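Local coordinates for protein transcriptional regulator (Streptococcus dysgalactiae, PDB 4YV6) that serves as the receptor for the SHP peptide pheromone and, as a helix-turn-helix transcriptional regulator, probably binds DNA to control gene expression as a dimer, at the interface of chains A and B. Residues are numbered along the deposited sequence; one frame, centred on the assembly and turned at random. Chains: chain A/B, Transcriptional regulator.

Contact 1: the interface of chains A and B. Residues chain A 228, 249, 252-253; chain B 256-257.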
loop_
_atom_site.group_PDB
_atom_site.type_symbol
_atom_site.label_atom_id
_atom_site.label_comp_id
_atom_site.label_asym_id
_atom_site.label_seq_id
_atom_site.Cartn_x
_atom_site.Cartn_y
_atom_site.Cartn_z
ATOM N N LEU A 228 -13.624 -11.236 -10.115
ATOM C CA LEU A 228 -14.943 -11.855 -10.195
ATOM C C LEU A 228 -15.494 -11.740 -11.611
ATOM O O LEU A 228 -16.060 -12.692 -12.149
ATOM C CB LEU A 228 -15.910 -11.205 -9.204
ATOM C CG LEU A 228 -17.344 -11.750 -9.207
ATOM C CD1 LEU A 228 -17.378 -13.203 -8.753
ATOM C CD2 LEU A 228 -18.243 -10.895 -8.335
ATOM N N GLN A 249 -22.735 -9.647 -11.309
ATOM C CA GLN A 249 -22.546 -9.327 -9.897
ATOM C C GLN A 249 -21.425 -8.308 -9.699
ATOM O O GLN A 249 -21.525 -7.418 -8.854
ATOM C CB GLN A 249 -22.243 -10.596 -9.103
ATOM C CG GLN A 249 -23.459 -11.480 -8.876
ATOM C CD GLN A 249 -23.091 -12.840 -8.326
ATOM O OE1 GLN A 249 -21.917 -13.134 -8.100
ATOM N NE2 GLN A 249 -24.093 -13.681 -8.108
ATOM N N GLN A 252 -22.640 -4.870 -10.439
ATOM C CA GLN A 252 -23.478 -4.357 -9.363
ATOM C C GLN A 252 -22.620 -3.783 -8.239
ATOM O O GLN A 252 -22.973 -2.765 -7.644
ATOM C CB GLN A 252 -24.395 -5.456 -8.817
ATOM C CG GLN A 252 -25.508 -5.874 -9.768
ATOM C CD GLN A 252 -26.444 -4.730 -10.116
ATOM O OE1 GLN A 252 -26.205 -3.985 -11.067
ATOM N NE2 GLN A 252 -27.517 -4.588 -9.346
ATOM N N ILE A 253 -21.499 -4.437 -7.950
ATOM C CA ILE A 253 -20.567 -3.942 -6.940
ATOM C C ILE A 253 -20.062 -2.554 -7.322
ATOM O O ILE A 253 -20.020 -1.653 -6.485
ATOM C CB ILE A 253 -19.368 -4.893 -6.755
ATOM C CG1 ILE A 253 -19.841 -6.225 -6.168
ATOM C CG2 ILE A 253 -18.318 -4.264 -5.833
ATOM C CD1 ILE A 253 -18.778 -7.304 -6.137
ATOM N N TYR B 256 -21.211 -11.561 -2.929
ATOM C CA TYR B 256 -20.729 -11.779 -4.289
ATOM C C TYR B 256 -19.232 -12.071 -4.300
ATOM O O TYR B 256 -18.759 -12.869 -5.108
ATOM C CB TYR B 256 -21.038 -10.564 -5.175
ATOM C CG TYR B 256 -22.515 -10.299 -5.402
ATOM C CD1 TYR B 256 -23.473 -11.261 -5.102
ATOM C CD2 TYR B 256 -22.953 -9.086 -5.922
ATOM C CE1 TYR B 256 -24.820 -11.023 -5.307
ATOM C CE2 TYR B 256 -24.302 -8.839 -6.132
ATOM C CZ TYR B 256 -25.229 -9.814 -5.822
ATOM O OH TYR B 256 -26.571 -9.580 -6.028
ATOM N N LEU B 257 -18.492 -11.438 -3.394
ATOM C CA LEU B 257 -17.040 -11.597 -3.339
ATOM C C LEU B 257 -16.627 -12.829 -2.538
ATOM O O LEU B 257 -15.437 -13.097 -2.367
ATOM C CB LEU B 257 -16.389 -10.349 -2.736
ATOM C CG LEU B 257 -16.494 -9.049 -3.543
ATOM C CD1 LEU B 257 -15.826 -7.901 -2.794
ATOM C CD2 LEU B 257 -15.884 -9.212 -4.926
HETATM O O HOH W 1 -20.320 -14.757 -6.709
#

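Contact 2: the interface of chains A and B. Residues chain A 53, 56, 58, 176; chain B 71-74.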
loop_
_atom_site.group_PDB
_atom_site.type_symbol
_atom_site.label_atom_id
_atom_site.label_comp_id
_atom_site.label_asym_id
_atom_site.label_seq_id
_atom_site.Cartn_x
_atom_site.Cartn_y
_atom_site.Cartn_z
ATOM N N ASP A 53 14.563 2.655 13.620
ATOM C CA ASP A 53 13.959 1.528 14.320
ATOM C C ASP A 53 13.722 1.869 15.789
ATOM O O ASP A 53 12.753 1.407 16.392
ATOM C CB ASP A 53 14.848 0.289 14.193
ATOM C CG ASP A 53 14.193 -0.964 14.745
ATOM O OD1 ASP A 53 12.947 -1.006 14.826
ATOM O OD2 ASP A 53 14.929 -1.911 15.092
ATOM N N ASN A 56 10.828 3.907 16.048
ATOM C CA ASN A 56 9.695 3.125 15.561
ATOM C C ASN A 56 9.142 3.700 14.262
ATOM O O ASN A 56 7.937 3.916 14.120
ATOM C CB ASN A 56 8.593 3.044 16.620
ATOM C CG ASN A 56 9.077 2.429 17.917
ATOM O OD1 ASN A 56 9.313 1.223 17.993
ATOM N ND2 ASN A 56 9.221 3.252 18.949
ATOM N N THR A 58 9.508 2.855 10.101
ATOM C CA THR A 58 10.023 1.951 9.080
ATOM C C THR A 58 10.606 2.768 7.931
ATOM O O THR A 58 10.277 3.943 7.764
ATOM C CB THR A 58 8.932 0.991 8.552
ATOM O OG1 THR A 58 9.488 0.143 7.539
ATOM C CG2 THR A 58 7.749 1.757 7.975
ATOM N N GLN A 176 5.737 -4.994 4.821
ATOM C CA GLN A 176 5.352 -3.720 5.413
ATOM C C GLN A 176 4.743 -2.787 4.365
ATOM O O GLN A 176 4.111 -1.786 4.703
ATOM C CB GLN A 176 6.568 -3.060 6.068
ATOM C CG GLN A 176 7.266 -3.943 7.098
ATOM C CD GLN A 176 8.579 -3.356 7.587
ATOM O OE1 GLN A 176 9.244 -2.603 6.872
ATOM N NE2 GLN A 176 8.959 -3.700 8.813
ATOM N N THR B 71 11.425 -4.330 11.410
ATOM C CA THR B 71 11.638 -3.469 12.569
ATOM C C THR B 71 11.159 -4.155 13.842
ATOM O O THR B 71 10.314 -5.048 13.789
ATOM C CB THR B 71 10.899 -2.130 12.417
ATOM O OG1 THR B 71 9.485 -2.362 12.397
ATOM C CG2 THR B 71 11.320 -1.425 11.133
ATOM N N HIS B 72 11.693 -3.728 14.982
ATOM C CA HIS B 72 11.343 -4.328 16.267
ATOM C C HIS B 72 9.839 -4.281 16.519
ATOM O O HIS B 72 9.280 -5.178 17.149
ATOM C CB HIS B 72 12.080 -3.620 17.405
ATOM C CG HIS B 72 13.558 -3.860 17.410
ATOM N ND1 HIS B 72 14.467 -2.899 17.800
ATOM C CD2 HIS B 72 14.286 -4.953 17.078
ATOM C CE1 HIS B 72 15.690 -3.389 17.705
ATOM N NE2 HIS B 72 15.608 -4.633 17.269
ATOM N N PHE B 73 9.188 -3.236 16.016
ATOM C CA PHE B 73 7.754 -3.073 16.210
ATOM C C PHE B 73 6.956 -3.996 15.296
ATOM O O PHE B 73 5.974 -4.600 15.721
ATOM C CB PHE B 73 7.343 -1.620 15.968
ATOM C CG PHE B 73 5.891 -1.352 16.246
ATOM C CD1 PHE B 73 5.418 -1.324 17.547
ATOM C CD2 PHE B 73 5.002 -1.129 15.209
ATOM C CE1 PHE B 73 4.084 -1.079 17.807
ATOM C CE2 PHE B 73 3.668 -0.880 15.466
ATOM C CZ PHE B 73 3.209 -0.856 16.764
ATOM N N PHE B 74 7.373 -4.102 14.038
ATOM C CA PHE B 74 6.659 -4.936 13.078
ATOM C C PHE B 74 6.817 -6.417 13.411
ATOM O O PHE B 74 5.935 -7.224 13.113
ATOM C CB PHE B 74 7.147 -4.668 11.653
ATOM C CG PHE B 74 6.310 -5.332 10.596
ATOM C CD1 PHE B 74 5.191 -4.697 10.082
ATOM C CD2 PHE B 74 6.635 -6.593 10.122
ATOM C CE1 PHE B 74 4.416 -5.304 9.110
ATOM C CE2 PHE B 74 5.864 -7.207 9.151
ATOM C CZ PHE B 74 4.752 -6.560 8.646
HETATM O O HOH W 2 10.419 -0.475 15.599
#

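Contact 1: the interface of chains A and B
B:Tyr256 lies flat on the side chain of A:Gln249 in a stack between an aromatic ring and a primary amide. The two planes are only 1° apart, and CG of A:Gln249 sits over the middle of the ring, 3.6 Å from its centroid. CB of the glutamine reaches the rim, 3.6 Å from CD2 of B:Tyr256, while its amide carbon CD is equally close to CD1 at 3.6 Å. A chain extended beyond CG (chi2 169°) makes this possible, carrying methylenes and amide across one face of the ring in a continuous layer. Glutamine suits the place because its methylenes give CH-pi contact while its flat, polar end can stack and still bind water; the broad, flat ring of tyrosine matches its extended chain.

Aliphatic packing continues beside the ring. CD1 of A:Ile253 touches CD2 of B:Leu257 at 3.7 Å, and the branched aliphatic ends of both residues suit a dry contact. From helix 221-237, A:Leu228 brings CD2 to 3.8 Å from the backbone carbonyl O of B:Tyr256, a van der Waals contact of a methyl group with a carbonyl oxygen. A:Gln252 borders the ring more loosely.

A polar link runs through water. One molecule lies 2.7 Å from OE1 of A:Gln249 and 2.9 Å from the carbonyl O of B:Tyr256, joining the amide that stacks on the ring to the backbone of the same tyrosine. Since B:Tyr256 is the last residue of helix 242-256, its carbonyl is at the helix end, where water is a natural partner.

B:Tyr256 hides 91 Å² here, and it helps to seat the helix end of one subunit against two helices of the other. Repeated by two-fold symmetry, the patch probably helps hold the C-terminal domains of the dimer together.

Contact 2: the interface of chains A and B
The helix-turn-helix domain of chain A meets the start of helix 72-86 of chain B here, with A:Asp53 facing B:Thr71 and B:His72. OD1 of the carboxylate accepts a hydrogen bond from the backbone N of B:His72 at 3.0 Å, on its syn side and 18° out of its plane. An aspartate is apt at this spot, since a helix N-terminus presents N-H groups and probably a partial positive charge.

The other oxygen, OD2, stands above the imidazole of B:His72, displaced toward its rim and 2.9 Å from ND1. Approach over the face is poor for a hydrogen bond in the ring plane, and the pair is better read as a close, probably electrostatic contact. CG of A:Asp53, anti to its own N (chi1 -173°), extends the carboxylate to the partner helix.

Water supports the same end: it lies 2.7 Å from OD1 of A:Asp53, also binds OD1 of A:Asn56, and meets the backbone N of B:Phe73 at 3.1 Å. Within chain B, B:Thr71 is the helix N-cap: its OG1 accepts from the backbone N of B:Phe74, three residues on, at 3.2 Å.

Farther along, A:Gln176 crosses B:Phe74 with CG over the ring centre, 3.7 Å from its centroid. Its amide stands steeply to the ring, 78° between planes, and OE1 takes a hydrogen bond from the hydroxyl OG1 of A:Thr58 at 2.8 Å. That bond, with its donor above the carbonyl plane, probably helps steady the glutamine.

Helix 72-86 of B thus begins between two parts of chain A: the end of helix 45-54 with the segment after it, and A:Gln176, in the stretch assigned to the Rgg C-terminal domain.

Contact 1 and contact 2 lie about 36 Å apart, measured between the centres of their C-alpha atoms, and share no residue or helix. Contact 1 uses helices 221-237 and 242-256 near the C-terminal end of the chains, whereas contact 2 involves the helix-turn-helix domain, A:Gln176 of the C-terminal domain and the first turn of helix 72-86. Both join chains A and B, and each recurs with the chains exchanged. The two-chain assembly, probably the functional dimer, is therefore joined at widely separated levels, one mainly apolar with a water bridge, the other more polar. Such spacing probably fixes how the DNA-binding domains sit relative to the C-terminal domains.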